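Probable UTP--glucose-1-phosphate uridylyltransferase YngB (Bacillus subtilis, PDB 7O2N) catalyses the formation of UDP-glucose and diphosphate from UTP and glucose-1-phosphate, a step toward the glycolipid that also serves to hold lipoteichoic acid in the membrane. Local coordinates at residues K6-A11 against E124-L129; S63-F68 against Y101-E106; H112-A117 against S212-L217. All blocks are in the same frame, centred on the assembly; numbering follows the deposited sequence.

Contact 1 (K6-A11 against E124-L129)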
# COMPACT_ATOMS: atom_id res chain seq x y z
N LYS A 6 10.58 -26.57 -6.18
CA LYS A 6 11.01 -25.25 -6.61
C LYS A 6 9.88 -24.54 -7.34
O LYS A 6 9.06 -25.19 -7.98
CB LYS A 6 12.24 -25.36 -7.52
CG LYS A 6 13.57 -25.66 -6.84
CD LYS A 6 14.59 -26.12 -7.87
CE LYS A 6 16.03 -25.88 -7.49
NZ LYS A 6 16.96 -26.32 -8.56
N ALA A 7 9.88 -23.20 -7.26
CA ALA A 7 8.86 -22.33 -7.80
C ALA A 7 9.48 -21.06 -8.39
O ALA A 7 10.53 -20.59 -7.95
CB ALA A 7 7.90 -21.99 -6.69
N VAL A 8 8.80 -20.48 -9.38
CA VAL A 8 9.27 -19.28 -10.06
C VAL A 8 8.20 -18.20 -10.01
O VAL A 8 7.13 -18.37 -10.60
CB VAL A 8 9.59 -19.58 -11.53
CG1 VAL A 8 10.13 -18.33 -12.19
CG2 VAL A 8 10.55 -20.73 -11.69
N ILE A 9 8.50 -17.07 -9.35
CA ILE A 9 7.57 -15.95 -9.34
C ILE A 9 8.10 -14.86 -10.27
O ILE A 9 9.11 -14.25 -9.95
CB ILE A 9 7.40 -15.38 -7.91
CG1 ILE A 9 7.18 -16.48 -6.88
CG2 ILE A 9 6.32 -14.33 -7.86
CD1 ILE A 9 7.25 -15.98 -5.46
N PRO A 10 7.45 -14.56 -11.42
CA PRO A 10 7.92 -13.48 -12.29
C PRO A 10 7.42 -12.20 -11.62
O PRO A 10 6.29 -12.17 -11.15
CB PRO A 10 7.28 -13.77 -13.66
CG PRO A 10 6.49 -15.04 -13.45
CD PRO A 10 6.23 -15.18 -11.96
N ALA A 11 8.28 -11.19 -11.53
CA ALA A 11 7.92 -9.95 -10.86
C ALA A 11 8.65 -8.77 -11.51
O ALA A 11 9.24 -7.97 -10.79
CB ALA A 11 8.26 -10.03 -9.40
N GLU A 124 14.09 -30.71 -12.78
CA GLU A 124 13.02 -31.05 -11.87
C GLU A 124 11.69 -30.64 -12.50
O GLU A 124 11.63 -29.98 -13.54
CB GLU A 124 13.21 -30.34 -10.53
CG GLU A 124 14.41 -30.77 -9.72
CD GLU A 124 14.65 -29.86 -8.52
OE1 GLU A 124 15.29 -28.80 -8.68
OE2 GLU A 124 14.18 -30.20 -7.41
N PRO A 125 10.55 -31.06 -11.92
CA PRO A 125 9.30 -30.34 -12.15
C PRO A 125 9.32 -29.10 -11.25
O PRO A 125 9.77 -29.14 -10.11
CB PRO A 125 8.27 -31.38 -11.71
CG PRO A 125 8.97 -32.15 -10.58
CD PRO A 125 10.41 -32.24 -11.04
N PHE A 126 8.81 -27.98 -11.76
CA PHE A 126 8.75 -26.77 -10.94
C PHE A 126 7.36 -26.14 -11.03
O PHE A 126 6.59 -26.45 -11.93
CB PHE A 126 9.78 -25.74 -11.41
CG PHE A 126 9.69 -25.35 -12.87
CD1 PHE A 126 9.96 -26.26 -13.88
CD2 PHE A 126 9.37 -24.04 -13.23
CE1 PHE A 126 9.92 -25.87 -15.22
CE2 PHE A 126 9.32 -23.66 -14.57
CZ PHE A 126 9.59 -24.57 -15.56
N ALA A 127 7.08 -25.23 -10.08
CA ALA A 127 5.88 -24.42 -10.07
C ALA A 127 6.17 -23.02 -10.61
O ALA A 127 7.22 -22.45 -10.31
CB ALA A 127 5.35 -24.33 -8.66
N VAL A 128 5.23 -22.48 -11.39
CA VAL A 128 5.17 -21.04 -11.64
C VAL A 128 3.93 -20.46 -10.95
O VAL A 128 2.86 -21.06 -11.02
CB VAL A 128 5.14 -20.74 -13.14
CG1 VAL A 128 4.89 -19.26 -13.40
CG2 VAL A 128 6.42 -21.22 -13.83
N LEU A 129 4.10 -19.31 -10.28
CA LEU A 129 2.98 -18.59 -9.68
C LEU A 129 3.06 -17.13 -10.10
O LEU A 129 3.86 -16.38 -9.53
CB LEU A 129 3.06 -18.65 -8.15
CG LEU A 129 3.38 -20.00 -7.53
CD1 LEU A 129 3.92 -19.81 -6.12
CD2 LEU A 129 2.15 -20.88 -7.49
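Val8 and Phe126 meet on one face of two neighbouring parallel strands, 6-11 and 125-129. CG2 of Val8 lies 3.8 Å from CD2 of Phe126 and approaches the ring obliquely. CG1 of Val8 is anti to the backbone N (chi1 -178°), which leaves CG2 beside that N as the branch that meets the ring. On the same face, CB of Val8 comes within 4.2 Å of CG2 of Val128. The other face carries Ala7 and Ala127, whose CB atoms are 4.0 Å apart. Ile9 and Leu129 pack on helix 37-47, and helix 141-152 also covers Ala127 and Leu129. The backbones pair as in a parallel sheet. Ala127 N donates to Lys6 O at 2.9 Å, and Val8 N donates to Ala127 O at 2.7 Å. Further along, Leu129 N reaches Val8 O at 3.2 Å. Strand 6-11 also pairs with strand 52-57 on its other edge, so it is an inner strand of the Rossmann-like sheet of this GT-A-clan nucleotidyltransferase. At the start of the pair the extended Lys6 chain crosses Glu124 at about a right angle. NZ of Lys6 forms a salt bridge with OE1 of Glu124, although the position of OE1 is uncertain. NZ also donates to the carbonyl of Phe120 and makes a cation-pi contact with its ring. The chemistry is thus divided: small, branched and aromatic apolar groups meet on the buried faces, backbone bonds satisfy polar atoms between the strands, and charge is kept to the partly exposed end.

Contact 2 (S63-F68 against Y101-E106)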
# COMPACT_ATOMS: atom_id res chain seq x y z
N SER A 63 13.11 -3.46 -2.71
CA SER A 63 12.26 -3.67 -1.56
C SER A 63 11.75 -5.11 -1.42
O SER A 63 11.54 -5.58 -0.30
CB SER A 63 11.16 -2.65 -1.47
OG SER A 63 10.31 -2.67 -2.59
N ILE A 64 11.55 -5.82 -2.54
CA ILE A 64 11.11 -7.21 -2.46
C ILE A 64 12.18 -8.04 -1.75
O ILE A 64 11.88 -8.81 -0.85
CB ILE A 64 10.76 -7.79 -3.84
CG1 ILE A 64 9.55 -7.13 -4.49
CG2 ILE A 64 10.62 -9.31 -3.82
CD1 ILE A 64 9.65 -7.13 -6.00
N GLU A 65 13.44 -7.86 -2.16
CA GLU A 65 14.58 -8.62 -1.66
C GLU A 65 14.82 -8.32 -0.18
O GLU A 65 15.17 -9.20 0.60
CB GLU A 65 15.83 -8.33 -2.51
CG GLU A 65 15.57 -8.35 -4.01
CD GLU A 65 16.71 -7.88 -4.90
OE1 GLU A 65 17.87 -8.08 -4.49
OE2 GLU A 65 16.43 -7.31 -6.00
N ASP A 66 14.63 -7.05 0.17
CA ASP A 66 14.82 -6.57 1.52
C ASP A 66 13.73 -7.15 2.41
O ASP A 66 14.02 -7.55 3.53
CB ASP A 66 14.81 -5.04 1.53
CG ASP A 66 16.19 -4.42 1.32
OD1 ASP A 66 17.24 -5.09 1.66
OD2 ASP A 66 16.22 -3.26 0.86
N HIS A 67 12.50 -7.20 1.91
CA HIS A 67 11.36 -7.66 2.70
C HIS A 67 11.64 -9.04 3.27
O HIS A 67 11.28 -9.31 4.41
CB HIS A 67 10.07 -7.64 1.87
CG HIS A 67 8.84 -7.88 2.69
ND1 HIS A 67 8.23 -6.88 3.45
CD2 HIS A 67 8.10 -9.00 2.86
CE1 HIS A 67 7.19 -7.39 4.08
NE2 HIS A 67 7.10 -8.69 3.74
N PHE A 68 12.29 -9.91 2.50
CA PHE A 68 12.43 -11.29 2.91
C PHE A 68 13.80 -11.57 3.57
O PHE A 68 14.21 -12.72 3.66
CB PHE A 68 12.14 -12.23 1.74
CG PHE A 68 10.71 -12.21 1.25
CD1 PHE A 68 9.70 -12.87 1.94
CD2 PHE A 68 10.38 -11.55 0.08
CE1 PHE A 68 8.40 -12.87 1.45
CE2 PHE A 68 9.07 -11.54 -0.40
CZ PHE A 68 8.09 -12.21 0.28
N TYR A 101 17.11 -14.48 -6.56
CA TYR A 101 16.74 -13.45 -7.52
C TYR A 101 17.58 -13.51 -8.79
O TYR A 101 18.76 -13.83 -8.78
CB TYR A 101 16.93 -12.05 -6.95
CG TYR A 101 16.18 -11.89 -5.66
CD1 TYR A 101 14.82 -11.66 -5.66
CD2 TYR A 101 16.83 -12.05 -4.45
CE1 TYR A 101 14.11 -11.57 -4.47
CE2 TYR A 101 16.14 -11.96 -3.26
CZ TYR A 101 14.77 -11.73 -3.26
OH TYR A 101 14.08 -11.62 -2.08
N ILE A 102 16.95 -13.16 -9.91
CA ILE A 102 17.67 -12.95 -11.14
C ILE A 102 17.06 -11.72 -11.78
O ILE A 102 15.86 -11.48 -11.63
CB ILE A 102 17.57 -14.16 -12.08
CG1 ILE A 102 18.39 -13.97 -13.35
CG2 ILE A 102 16.12 -14.51 -12.42
CD1 ILE A 102 19.73 -14.62 -13.31
N ARG A 103 17.88 -10.95 -12.48
CA ARG A 103 17.29 -9.82 -13.19
C ARG A 103 16.88 -10.24 -14.59
O ARG A 103 17.68 -10.82 -15.32
CB ARG A 103 18.27 -8.66 -13.21
CG ARG A 103 17.74 -7.50 -12.41
CD ARG A 103 18.49 -7.22 -11.14
NE ARG A 103 18.67 -5.78 -11.27
CZ ARG A 103 18.89 -4.94 -10.28
NH1 ARG A 103 18.95 -5.37 -9.02
NH2 ARG A 103 19.05 -3.66 -10.56
N GLN A 104 15.63 -9.97 -14.96
CA GLN A 104 15.24 -10.10 -16.35
C GLN A 104 15.92 -8.98 -17.11
O GLN A 104 15.89 -7.82 -16.67
CB GLN A 104 13.73 -9.97 -16.47
CG GLN A 104 13.20 -10.72 -17.68
CD GLN A 104 11.73 -10.44 -17.88
OE1 GLN A 104 11.21 -9.38 -17.49
NE2 GLN A 104 11.06 -11.39 -18.52
N LYS A 105 16.60 -9.30 -18.21
CA LYS A 105 17.47 -8.26 -18.74
C LYS A 105 16.63 -7.21 -19.45
O LYS A 105 16.62 -6.06 -19.01
CB LYS A 105 18.69 -8.83 -19.49
CG LYS A 105 19.89 -9.09 -18.59
CD LYS A 105 21.02 -9.80 -19.29
CE LYS A 105 20.79 -11.28 -19.45
NZ LYS A 105 21.92 -11.93 -20.16
N GLU A 106 15.89 -7.63 -20.49
CA GLU A 106 14.92 -6.78 -21.17
C GLU A 106 13.53 -7.37 -20.99
O GLU A 106 13.40 -8.58 -20.77
CB GLU A 106 15.29 -6.49 -22.63
CG GLU A 106 15.59 -7.72 -23.47
CD GLU A 106 16.84 -8.47 -23.06
OE1 GLU A 106 17.94 -7.97 -23.36
OE2 GLU A 106 16.71 -9.55 -22.42
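Glu65 and Tyr101 are the nearest pair across a helix and a strand, with their CA atoms 7.9 Å apart. The short segments of helix 62-67 and strand 98-103 run nearly antiparallel, at 172°, and their axes are 11.2 Å apart at closest approach. No hydrogen bond joins them, and side chains bridge the distance. The helix is near its end here: His67 N still bonds back to Ser63 O, and Phe68 is the first residue to leave helical torsions. Tyr101 carries most of the contact. Its ring reaches to the helix and turns one face to the Glu65 chain. CG of Glu65 sits over that face, 3.5 Å from the centroid of the Tyr101 ring and only 10° off the normal, a CH-pi contact. The Glu65 chain is extended beyond CG and crosses the ring obliquely, which brings the carboxylate into a stack with it, the two planes 27° apart. The two strands 52-57 and 98-103 are parallel neighbours, and helix 62-67 lies in the connection between them, a beta-alpha-beta crossover. Tyr101 therefore packs back onto its own crossover, and it also touches Ile55 of the neighbouring strand. CG2 of Ile64 lies 4.2 Å from CE1 of Tyr101, oblique to the ring. OH of Tyr101 ends 4.3 Å from CD2 of Phe68, whose side chain continues the packing onto Ile38 and Val42 of helix 37-47. At the far end of the Glu65 chain, OE2 of Glu65 is 4.4 Å from NH1 of Arg103. That is too long for a salt bridge, though the opposite charges probably still attract. The helix end also borders the dimer partner: Lys23 of the second subunit donates through NZ to His67 O.

Contact 3 (H112-A117 against S212-L217)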
# COMPACT_ATOMS: atom_id res chain seq x y z
N HIS A 112 9.56 -15.69 -21.68
CA HIS A 112 10.97 -15.35 -21.57
C HIS A 112 11.40 -15.51 -20.11
O HIS A 112 12.37 -16.20 -19.81
CB HIS A 112 11.29 -13.96 -22.16
CG HIS A 112 12.68 -13.54 -21.82
ND1 HIS A 112 12.96 -12.53 -20.90
CD2 HIS A 112 13.88 -14.02 -22.23
CE1 HIS A 112 14.26 -12.38 -20.78
NE2 HIS A 112 14.85 -13.29 -21.59
N ALA A 113 10.60 -14.91 -19.22
CA ALA A 113 10.82 -14.92 -17.78
C ALA A 113 10.99 -16.34 -17.26
O ALA A 113 11.87 -16.59 -16.45
CB ALA A 113 9.71 -14.21 -17.06
N VAL A 114 10.15 -17.26 -17.74
CA VAL A 114 10.22 -18.64 -17.31
C VAL A 114 11.53 -19.26 -17.80
O VAL A 114 12.07 -20.16 -17.16
CB VAL A 114 8.99 -19.42 -17.79
CG1 VAL A 114 9.05 -20.90 -17.42
CG2 VAL A 114 7.71 -18.78 -17.27
N LEU A 115 12.04 -18.78 -18.94
CA LEU A 115 13.25 -19.35 -19.51
C LEU A 115 14.45 -19.02 -18.63
O LEU A 115 15.37 -19.84 -18.49
CB LEU A 115 13.44 -18.81 -20.93
CG LEU A 115 13.02 -19.77 -22.04
CD1 LEU A 115 13.48 -19.26 -23.40
CD2 LEU A 115 13.53 -21.19 -21.78
N CYS A 116 14.42 -17.82 -18.04
CA CYS A 116 15.49 -17.36 -17.16
C CYS A 116 15.73 -18.38 -16.05
O CYS A 116 16.86 -18.59 -15.63
CB CYS A 116 15.14 -16.00 -16.54
SG CYS A 116 15.06 -14.63 -17.72
N ALA A 117 14.66 -19.05 -15.63
CA ALA A 117 14.69 -19.93 -14.48
C ALA A 117 15.42 -21.23 -14.80
O ALA A 117 15.74 -21.99 -13.87
CB ALA A 117 13.27 -20.20 -14.09
N SER A 212 11.33 -30.46 -19.41
CA SER A 212 11.01 -30.57 -20.83
C SER A 212 10.58 -29.21 -21.38
O SER A 212 11.02 -28.83 -22.45
CB SER A 212 9.92 -31.58 -21.07
OG SER A 212 9.63 -32.29 -19.87
N ILE A 213 9.75 -28.50 -20.61
CA ILE A 213 9.10 -27.28 -21.06
C ILE A 213 10.13 -26.25 -21.52
O ILE A 213 9.78 -25.30 -22.23
CB ILE A 213 8.14 -26.73 -19.97
CG1 ILE A 213 6.95 -25.99 -20.57
CG2 ILE A 213 8.86 -25.90 -18.93
CD1 ILE A 213 6.00 -26.89 -21.33
N PHE A 214 11.39 -26.46 -21.15
CA PHE A 214 12.43 -25.50 -21.48
C PHE A 214 12.74 -25.55 -22.98
O PHE A 214 12.66 -24.52 -23.66
CB PHE A 214 13.64 -25.65 -20.56
CG PHE A 214 13.37 -25.07 -19.20
CD1 PHE A 214 12.89 -23.77 -19.08
CD2 PHE A 214 13.58 -25.82 -18.05
CE1 PHE A 214 12.60 -23.22 -17.84
CE2 PHE A 214 13.29 -25.27 -16.81
CZ PHE A 214 12.80 -23.98 -16.70
N SER A 215 13.07 -26.76 -23.45
CA SER A 215 13.26 -27.06 -24.86
C SER A 215 12.11 -26.44 -25.65
O SER A 215 12.30 -25.55 -26.48
CB SER A 215 13.30 -28.55 -25.06
OG SER A 215 13.66 -29.19 -23.85
N VAL A 216 10.91 -26.93 -25.31
CA VAL A 216 9.65 -26.49 -25.87
C VAL A 216 9.65 -24.97 -26.01
O VAL A 216 9.38 -24.45 -27.10
CB VAL A 216 8.47 -26.99 -25.01
CG1 VAL A 216 7.14 -26.68 -25.67
CG2 VAL A 216 8.58 -28.47 -24.69
N LEU A 217 9.97 -24.26 -24.92
CA LEU A 217 9.84 -22.81 -24.87
C LEU A 217 10.87 -22.16 -25.79
O LEU A 217 10.62 -21.08 -26.32
CB LEU A 217 9.94 -22.30 -23.43
CG LEU A 217 8.61 -22.00 -22.72
CD1 LEU A 217 8.74 -22.16 -21.21
CD2 LEU A 217 8.10 -20.61 -23.06
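Val114 and Leu115 of helix 109-116 pack against Phe214 and Leu217 of helix 213-219 in a buried, apolar helix-helix contact beside the main sheet. The short helix segments make an angle of 136°, and their axes approach to 10.2 Å. Phe214 presents its ring edge to the other helix. The carbonyl O of Val114 lies in the ring plane beside CE1, where the C-H rim, probably slightly positive, faces it. The same oxygen accepts the backbone N-H of Ala117. CD2 of Leu115 also comes to the ring edge, 3.8 Å from CD1 of Phe214, and the two side chains lie alongside and point in opposite senses. CG of Phe214 is anti to its carbonyl carbon (chi1 -75°), and from there the ring reaches to the far helix. Helix 109-116 follows strand 98-103, and the chain then passes to strand 125-129 on the opposite side of strand 6-11. The order of strands across the sheet changes direction here, as in a Rossmann-like sheet. Helix 213-219 follows strand 206-210, the antiparallel neighbour of strand 125-129, so the contact joins two connections of one sheet. One turn after Phe214, Leu217 meets both Val114 and Leu115. CD1 of Leu217 is 4.0 Å from CG1 of Val114, the side chains crossing at about a right angle, and CB of Leu217 is 4.1 Å from CD2 of Leu115. The Phe214 ring also meets the Phe126 ring of strand 125-129, the planes nearly parallel. An alanine in place of Phe214 would probably open a gap beside Leu115 and leave the Phe126 ring without this partner. Within the second segment, OG of Ser215 donates to Ser212 O at 3.0 Å.

Contacts 1 and 3 are buried, whereas contact 2 is only partly buried and lies near the subunit boundary. Contact 1 is within the sheet and combines backbone hydrogen bonds with apolar faces. The other two have no hydrogen bond across them and depend mainly on side-chain packing: contact 2 sets a glutamate chain on a tyrosine ring, and contact 3 packs aliphatic groups and a ring edge. Contacts 1 and 3 adjoin through Phe126, which touches Val114, Ile213 and Phe214, and through Val8 on Ala117. Contact 2 does not touch contact 1, but its strand belongs to the same sheet. It meets contact 3 where strand 98-103 leads into helix 109-116, through Gln104 beside His112 and Ala113.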